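Local coordinates for malic enzyme (PDB 3NV9), which probably catalyses the oxidative decarboxylation of malate to pyruvate with NAD or NADP as electron acceptor, at residues M382-F393 with E410-V421. Sequence-based numbering, arbitrary orientation.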
ATOM      1  N   MET A 382      24.571   1.502 -11.795  1.00 25.95           N
ATOM      2  CA  MET A 382      24.012   0.740 -10.710  1.00 26.07           C
ATOM      3  C   MET A 382      23.327  -0.497 -11.286  1.00 27.15           C
ATOM      4  O   MET A 382      23.548  -1.605 -10.786  1.00 27.87           O
ATOM      5  CB  MET A 382      23.022   1.599  -9.948  1.00 25.78           C
ATOM      6  CG  MET A 382      23.694   2.520  -8.966  1.00 24.23           C
ATOM      7  SD  MET A 382      22.522   3.785  -8.457  1.00 25.50           S
ATOM      8  CE  MET A 382      21.423   2.823  -7.349  1.00 24.04           C
ATOM      9  N   ALA A 383      22.536  -0.310 -12.359  1.00 25.85           N
ATOM     10  CA  ALA A 383      21.937  -1.445 -13.060  1.00 25.09           C
ATOM     11  C   ALA A 383      22.968  -2.456 -13.502  1.00 24.32           C
ATOM     12  O   ALA A 383      22.713  -3.648 -13.464  1.00 21.58           O
ATOM     13  CB  ALA A 383      21.147  -0.995 -14.255  1.00 25.06           C
ATOM     14  N   ILE A 384      24.110  -1.961 -13.969  1.00 25.25           N
ATOM     15  CA  ILE A 384      25.182  -2.836 -14.496  1.00 26.14           C
ATOM     16  C   ILE A 384      25.889  -3.577 -13.342  1.00 25.32           C
ATOM     17  O   ILE A 384      26.218  -4.728 -13.445  1.00 26.05           O
ATOM     18  CB  ILE A 384      26.173  -2.047 -15.386  1.00 26.50           C
ATOM     19  CG1 ILE A 384      25.511  -1.715 -16.752  1.00 27.37           C
ATOM     20  CG2 ILE A 384      27.490  -2.831 -15.574  1.00 26.13           C
ATOM     21  CD1 ILE A 384      26.218  -0.652 -17.608  1.00 24.95           C
ATOM     22  N   ALA A 385      26.068  -2.916 -12.221  1.00 24.96           N
ATOM     23  CA  ALA A 385      26.669  -3.585 -11.073  1.00 25.12           C
ATOM     24  C   ALA A 385      25.784  -4.815 -10.685  1.00 24.69           C
ATOM     25  O   ALA A 385      26.296  -5.893 -10.407  1.00 24.65           O
ATOM     26  CB  ALA A 385      26.769  -2.566  -9.906  1.00 23.46           C
ATOM     27  N   ALA A 386      24.454  -4.639 -10.687  1.00 23.27           N
ATOM     28  CA  ALA A 386      23.562  -5.744 -10.369  1.00 22.76           C
ATOM     29  C   ALA A 386      23.742  -6.855 -11.360  1.00 23.27           C
ATOM     30  O   ALA A 386      23.701  -8.039 -10.955  1.00 24.12           O
ATOM     31  CB  ALA A 386      22.081  -5.313 -10.290  1.00 21.23           C
ATOM     32  N   SER A 387      23.965  -6.512 -12.643  1.00 23.18           N
ATOM     33  CA  SER A 387      24.199  -7.531 -13.671  1.00 23.15           C
ATOM     34  C   SER A 387      25.437  -8.342 -13.379  1.00 23.73           C
ATOM     35  O   SER A 387      25.428  -9.554 -13.542  1.00 23.70           O
ATOM     36  CB  SER A 387      24.405  -6.948 -15.069  1.00 23.69           C
ATOM     37  OG  SER A 387      23.462  -6.006 -15.418  1.00 21.83           O
ATOM     38  N   ARG A 388      26.519  -7.688 -12.980  1.00 24.74           N
ATOM     39  CA  ARG A 388      27.771  -8.447 -12.760  1.00 24.94           C
ATOM     40  C   ARG A 388      27.584  -9.315 -11.550  1.00 25.15           C
ATOM     41  O   ARG A 388      27.961 -10.463 -11.584  1.00 26.18           O
ATOM     42  CB  ARG A 388      28.995  -7.558 -12.594  1.00 25.39           C
ATOM     43  CG  ARG A 388      29.342  -6.696 -13.825  1.00 28.08           C
ATOM     44  CD  ARG A 388      30.641  -5.858 -13.587  1.00 35.00           C
ATOM     45  NE  ARG A 388      30.896  -4.954 -14.717  1.00 45.25           N
ATOM     46  CZ  ARG A 388      31.103  -5.334 -15.990  1.00 46.10           C
ATOM     47  NH1 ARG A 388      31.120  -6.622 -16.337  1.00 45.60           N
ATOM     48  NH2 ARG A 388      31.303  -4.404 -16.927  1.00 48.51           N
ATOM     49  N   ALA A 389      26.959  -8.768 -10.503  1.00 25.24           N
ATOM     50  CA  ALA A 389      26.663  -9.508  -9.279  1.00 25.05           C
ATOM     51  C   ALA A 389      25.827 -10.743  -9.583  1.00 25.72           C
ATOM     52  O   ALA A 389      26.083 -11.830  -9.025  1.00 26.58           O
ATOM     53  CB  ALA A 389      25.927  -8.616  -8.284  1.00 25.02           C
ATOM     54  N   LEU A 390      24.816 -10.584 -10.460  1.00 25.02           N
ATOM     55  CA  LEU A 390      23.896 -11.692 -10.799  1.00 23.42           C
ATOM     56  C   LEU A 390      24.628 -12.760 -11.600  1.00 23.69           C
ATOM     57  O   LEU A 390      24.488 -13.967 -11.358  1.00 23.81           O
ATOM     58  CB  LEU A 390      22.644 -11.195 -11.583  1.00 20.95           C
ATOM     59  CG  LEU A 390      21.665 -12.265 -12.050  1.00 19.86           C
ATOM     60  CD1 LEU A 390      21.249 -13.176 -10.926  1.00 18.99           C
ATOM     61  CD2 LEU A 390      20.393 -11.633 -12.677  1.00 19.50           C
ATOM     62  N   ALA A 391      25.371 -12.306 -12.592  1.00 23.95           N
ATOM     63  CA  ALA A 391      26.120 -13.196 -13.447  1.00 24.55           C
ATOM     64  C   ALA A 391      27.221 -13.909 -12.647  1.00 24.85           C
ATOM     65  O   ALA A 391      27.378 -15.096 -12.784  1.00 25.06           O
ATOM     66  CB  ALA A 391      26.723 -12.410 -14.552  1.00 24.53           C
ATOM     67  N   GLU A 392      27.972 -13.185 -11.814  1.00 25.83           N
ATOM     68  CA  GLU A 392      29.055 -13.817 -11.010  1.00 27.55           C
ATOM     69  C   GLU A 392      28.492 -14.793  -9.955  1.00 26.40           C
ATOM     70  O   GLU A 392      29.031 -15.855  -9.766  1.00 24.88           O
ATOM     71  CB  GLU A 392      29.937 -12.770 -10.342  1.00 27.58           C
ATOM     72  CG  GLU A 392      30.527 -11.747 -11.288  1.00 36.80           C
ATOM     73  CD  GLU A 392      31.185 -10.553 -10.562  1.00 45.38           C
ATOM     74  OE1 GLU A 392      31.070 -10.446  -9.312  1.00 49.57           O
ATOM     75  OE2 GLU A 392      31.814  -9.718 -11.248  1.00 48.46           O
ATOM     76  N   PHE A 393      27.372 -14.438  -9.314  1.00 26.13           N
ATOM     77  CA  PHE A 393      26.731 -15.347  -8.365  1.00 25.93           C
ATOM     78  C   PHE A 393      26.433 -16.656  -9.065  1.00 26.86           C
ATOM     79  O   PHE A 393      26.712 -17.757  -8.521  1.00 27.03           O
ATOM     80  CB  PHE A 393      25.419 -14.782  -7.799  1.00 25.72           C
ATOM     81  CG  PHE A 393      24.738 -15.709  -6.842  1.00 23.58           C
ATOM     82  CD1 PHE A 393      24.936 -15.571  -5.489  1.00 21.35           C
ATOM     83  CD2 PHE A 393      23.925 -16.747  -7.304  1.00 24.21           C
ATOM     84  CE1 PHE A 393      24.320 -16.437  -4.601  1.00 20.64           C
ATOM     85  CE2 PHE A 393      23.309 -17.632  -6.403  1.00 20.77           C
ATOM     86  CZ  PHE A 393      23.508 -17.474  -5.082  1.00 21.65           C
ATOM     87  N   GLU A 410      17.168 -18.636  -5.506  1.00 22.74           N
ATOM     88  CA  GLU A 410      18.531 -18.444  -4.934  1.00 24.23           C
ATOM     89  C   GLU A 410      18.640 -17.075  -4.193  1.00 22.80           C
ATOM     90  O   GLU A 410      19.182 -16.119  -4.687  1.00 22.26           O
ATOM     91  CB  GLU A 410      19.611 -18.600  -5.994  1.00 24.38           C
ATOM     92  CG  GLU A 410      19.713 -20.034  -6.617  1.00 25.52           C
ATOM     93  CD  GLU A 410      20.756 -20.101  -7.778  1.00 27.18           C
ATOM     94  OE1 GLU A 410      20.552 -19.437  -8.827  1.00 28.84           O
ATOM     95  OE2 GLU A 410      21.785 -20.799  -7.645  1.00 27.01           O
ATOM     96  N   PRO A 411      18.090 -17.029  -2.988  1.00 22.34           N
ATOM     97  CA  PRO A 411      17.922 -15.817  -2.238  1.00 22.34           C
ATOM     98  C   PRO A 411      19.222 -15.093  -1.935  1.00 22.74           C
ATOM     99  O   PRO A 411      19.176 -13.891  -1.660  1.00 23.01           O
ATOM    100  CB  PRO A 411      17.181 -16.269  -0.967  1.00 23.22           C
ATOM    101  CG  PRO A 411      17.533 -17.706  -0.771  1.00 22.20           C
ATOM    102  CD  PRO A 411      17.734 -18.243  -2.216  1.00 22.51           C
ATOM    103  N   GLY A 412      20.365 -15.757  -2.076  1.00 21.83           N
ATOM    104  CA  GLY A 412      21.658 -15.095  -1.785  1.00 21.55           C
ATOM    105  C   GLY A 412      22.018 -14.128  -2.898  1.00 23.18           C
ATOM    106  O   GLY A 412      22.825 -13.206  -2.709  1.00 22.07           O
ATOM    107  N   ILE A 413      21.449 -14.329  -4.093  1.00 23.22           N
ATOM    108  CA  ILE A 413      21.672 -13.343  -5.157  1.00 22.46           C
ATOM    109  C   ILE A 413      21.404 -11.961  -4.601  1.00 21.85           C
ATOM    110  O   ILE A 413      22.108 -10.983  -4.925  1.00 23.81           O
ATOM    111  CB  ILE A 413      20.661 -13.556  -6.366  1.00 23.00           C
ATOM    112  CG1 ILE A 413      20.999 -14.787  -7.195  1.00 21.76           C
ATOM    113  CG2 ILE A 413      20.620 -12.357  -7.303  1.00 23.23           C
ATOM    114  CD1 ILE A 413      19.783 -15.313  -7.990  1.00 25.28           C
ATOM    115  N   PHE A 414      20.364 -11.811  -3.787  1.00 20.62           N
ATOM    116  CA  PHE A 414      19.850 -10.453  -3.656  1.00 19.53           C
ATOM    117  C   PHE A 414      20.580  -9.537  -2.673  1.00 20.02           C
ATOM    118  O   PHE A 414      20.709  -8.390  -2.967  1.00 21.16           O
ATOM    119  CB  PHE A 414      18.342 -10.454  -3.503  1.00 19.66           C
ATOM    120  CG  PHE A 414      17.684 -11.251  -4.547  1.00 17.84           C
ATOM    121  CD1 PHE A 414      17.567 -10.743  -5.827  1.00 15.80           C
ATOM    122  CD2 PHE A 414      17.288 -12.545  -4.274  1.00 16.41           C
ATOM    123  CE1 PHE A 414      17.043 -11.545  -6.853  1.00 20.80           C
ATOM    124  CE2 PHE A 414      16.716 -13.343  -5.258  1.00 16.92           C
ATOM    125  CZ  PHE A 414      16.601 -12.849  -6.570  1.00 18.59           C
ATOM    126  N   PRO A 415      21.082 -10.050  -1.545  1.00 18.75           N
ATOM    127  CA  PRO A 415      21.934  -9.187  -0.716  1.00 19.26           C
ATOM    128  C   PRO A 415      23.230  -8.863  -1.409  1.00 19.89           C
ATOM    129  O   PRO A 415      23.792  -7.782  -1.207  1.00 20.82           O
ATOM    130  CB  PRO A 415      22.155 -10.004   0.601  1.00 17.79           C
ATOM    131  CG  PRO A 415      21.823 -11.434   0.193  1.00 19.58           C
ATOM    132  CD  PRO A 415      20.763 -11.331  -0.889  1.00 17.98           C
ATOM    133  N   LYS A 416      23.698  -9.753  -2.268  1.00 21.24           N
ATOM    134  CA  LYS A 416      24.889  -9.435  -3.024  1.00 22.05           C
ATOM    135  C   LYS A 416      24.583  -8.314  -4.070  1.00 23.32           C
ATOM    136  O   LYS A 416      25.349  -7.318  -4.170  1.00 23.55           O
ATOM    137  CB  LYS A 416      25.443 -10.709  -3.655  1.00 23.02           C
ATOM    138  CG  LYS A 416      26.493 -10.521  -4.683  1.00 21.92           C
ATOM    139  CD  LYS A 416      26.745 -11.874  -5.331  1.00 25.47           C
ATOM    140  CE  LYS A 416      27.833 -11.804  -6.442  1.00 25.84           C
ATOM    141  NZ  LYS A 416      29.201 -11.723  -5.750  1.00 34.02           N
ATOM    142  N   GLU A 417      23.492  -8.460  -4.841  1.00 22.83           N
ATOM    143  CA  GLU A 417      23.043  -7.335  -5.710  1.00 22.63           C
ATOM    144  C   GLU A 417      22.946  -6.060  -4.901  1.00 22.18           C
ATOM    145  O   GLU A 417      23.417  -5.042  -5.328  1.00 22.16           O
ATOM    146  CB  GLU A 417      21.705  -7.581  -6.439  1.00 21.66           C
ATOM    147  CG  GLU A 417      21.802  -8.637  -7.503  1.00 20.02           C
ATOM    148  CD  GLU A 417      20.499  -8.915  -8.223  1.00 18.19           C
ATOM    149  OE1 GLU A 417      19.437  -8.516  -7.737  1.00 21.24           O
ATOM    150  OE2 GLU A 417      20.534  -9.538  -9.309  1.00 19.53           O
ATOM    151  N   ALA A 418      22.375  -6.138  -3.709  1.00 22.41           N
ATOM    152  CA  ALA A 418      22.074  -4.938  -2.972  1.00 22.80           C
ATOM    153  C   ALA A 418      23.365  -4.216  -2.599  1.00 23.65           C
ATOM    154  O   ALA A 418      23.446  -2.988  -2.704  1.00 23.37           O
ATOM    155  CB  ALA A 418      21.265  -5.289  -1.711  1.00 23.30           C
ATOM    156  N   ALA A 419      24.366  -4.990  -2.146  1.00 23.71           N
ATOM    157  CA  ALA A 419      25.634  -4.403  -1.702  1.00 23.72           C
ATOM    158  C   ALA A 419      26.419  -3.876  -2.880  1.00 23.28           C
ATOM    159  O   ALA A 419      26.960  -2.780  -2.810  1.00 23.79           O
ATOM    160  CB  ALA A 419      26.450  -5.434  -0.873  1.00 24.15           C
ATOM    161  N   ASP A 420      26.479  -4.616  -3.988  1.00 23.36           N
ATOM    162  CA  ASP A 420      27.191  -4.067  -5.170  1.00 23.53           C
ATOM    163  C   ASP A 420      26.533  -2.772  -5.746  1.00 24.15           C
ATOM    164  O   ASP A 420      27.249  -1.783  -6.078  1.00 24.15           O
ATOM    165  CB  ASP A 420      27.317  -5.103  -6.285  1.00 23.34           C
ATOM    166  CG  ASP A 420      28.284  -6.266  -5.962  1.00 24.59           C
ATOM    167  OD1 ASP A 420      28.404  -7.148  -6.846  1.00 25.45           O
ATOM    168  OD2 ASP A 420      28.928  -6.309  -4.888  1.00 25.38           O
ATOM    169  N   VAL A 421      25.196  -2.801  -5.898  1.00 22.66           N
ATOM    170  CA  VAL A 421      24.439  -1.633  -6.353  1.00 23.07           C
ATOM    171  C   VAL A 421      24.657  -0.426  -5.410  1.00 24.11           C
ATOM    172  O   VAL A 421      24.740   0.714  -5.848  1.00 25.38           O
ATOM    173  CB  VAL A 421      22.934  -1.928  -6.395  1.00 22.91           C
ATOM    174  CG1 VAL A 421      22.087  -0.616  -6.463  1.00 18.47           C
ATOM    175  CG2 VAL A 421      22.614  -2.916  -7.532  1.00 19.61           C
TER
HETATM  176  O   HOH W   1      28.819  -5.966  -9.335  1.00 34.53           O
HETATM  177  O   HOH W   2      31.325 -12.514  -7.404  1.00 42.28           O
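One face of the Phe393 ring lies against Ile413, whose CG1 makes a CH-pi contact 3.8 Å from the ring centroid and 23° off the normal, displaced toward CD2. At the rim come the Lys416 methylene CD and the carboxylate of Glu410, which stands almost perpendicular to the ring, the planes 84° apart, with OE2 3.7 Å from Phe393 CE2. That carboxylate is anchored elsewhere, by a salt bridge to Arg397 and a hydrogen bond from the backbone N of Thr407. Phe393 reaches across to the type I turn of Glu410 to Ile413 because its CG lies opposite the backbone N.

Helices 380-396 and 413-428 belong to the Rossmann-type NAD-binding domain; their segments 382-393 and 413-421 run roughly antiparallel, the axes 144° apart and 8.3 Å at closest approach. Alanines permit this closeness: the methyl of Ala389 sits over Glu417 and Asp420, and that of Ala386 meets Val421 CG2 at 3.7 Å. One turn before Ala386, Met382 bends at chi3 and brings CE to Val421 CG1; one turn after it, Leu390 CD1 touches CG2 and CD1 of Ile413, and Leu390 CB passes beside Glu417 OE2.

Along the more open side, polar groups are joined through water. One water donates to both Ala385 O and Asp420 OD1, and the other acid oxygen, OD2, is bonded to Trp438 NE1. A second accepts from Lys416 NZ and donates to Glu392 OE1, linking two charges that stand 4.2 Å apart from Glu392 OE1 to Lys416 NZ, too far for a direct salt bridge. Helices 193-213 and 363-372 pack against Ala386 from outside the pair.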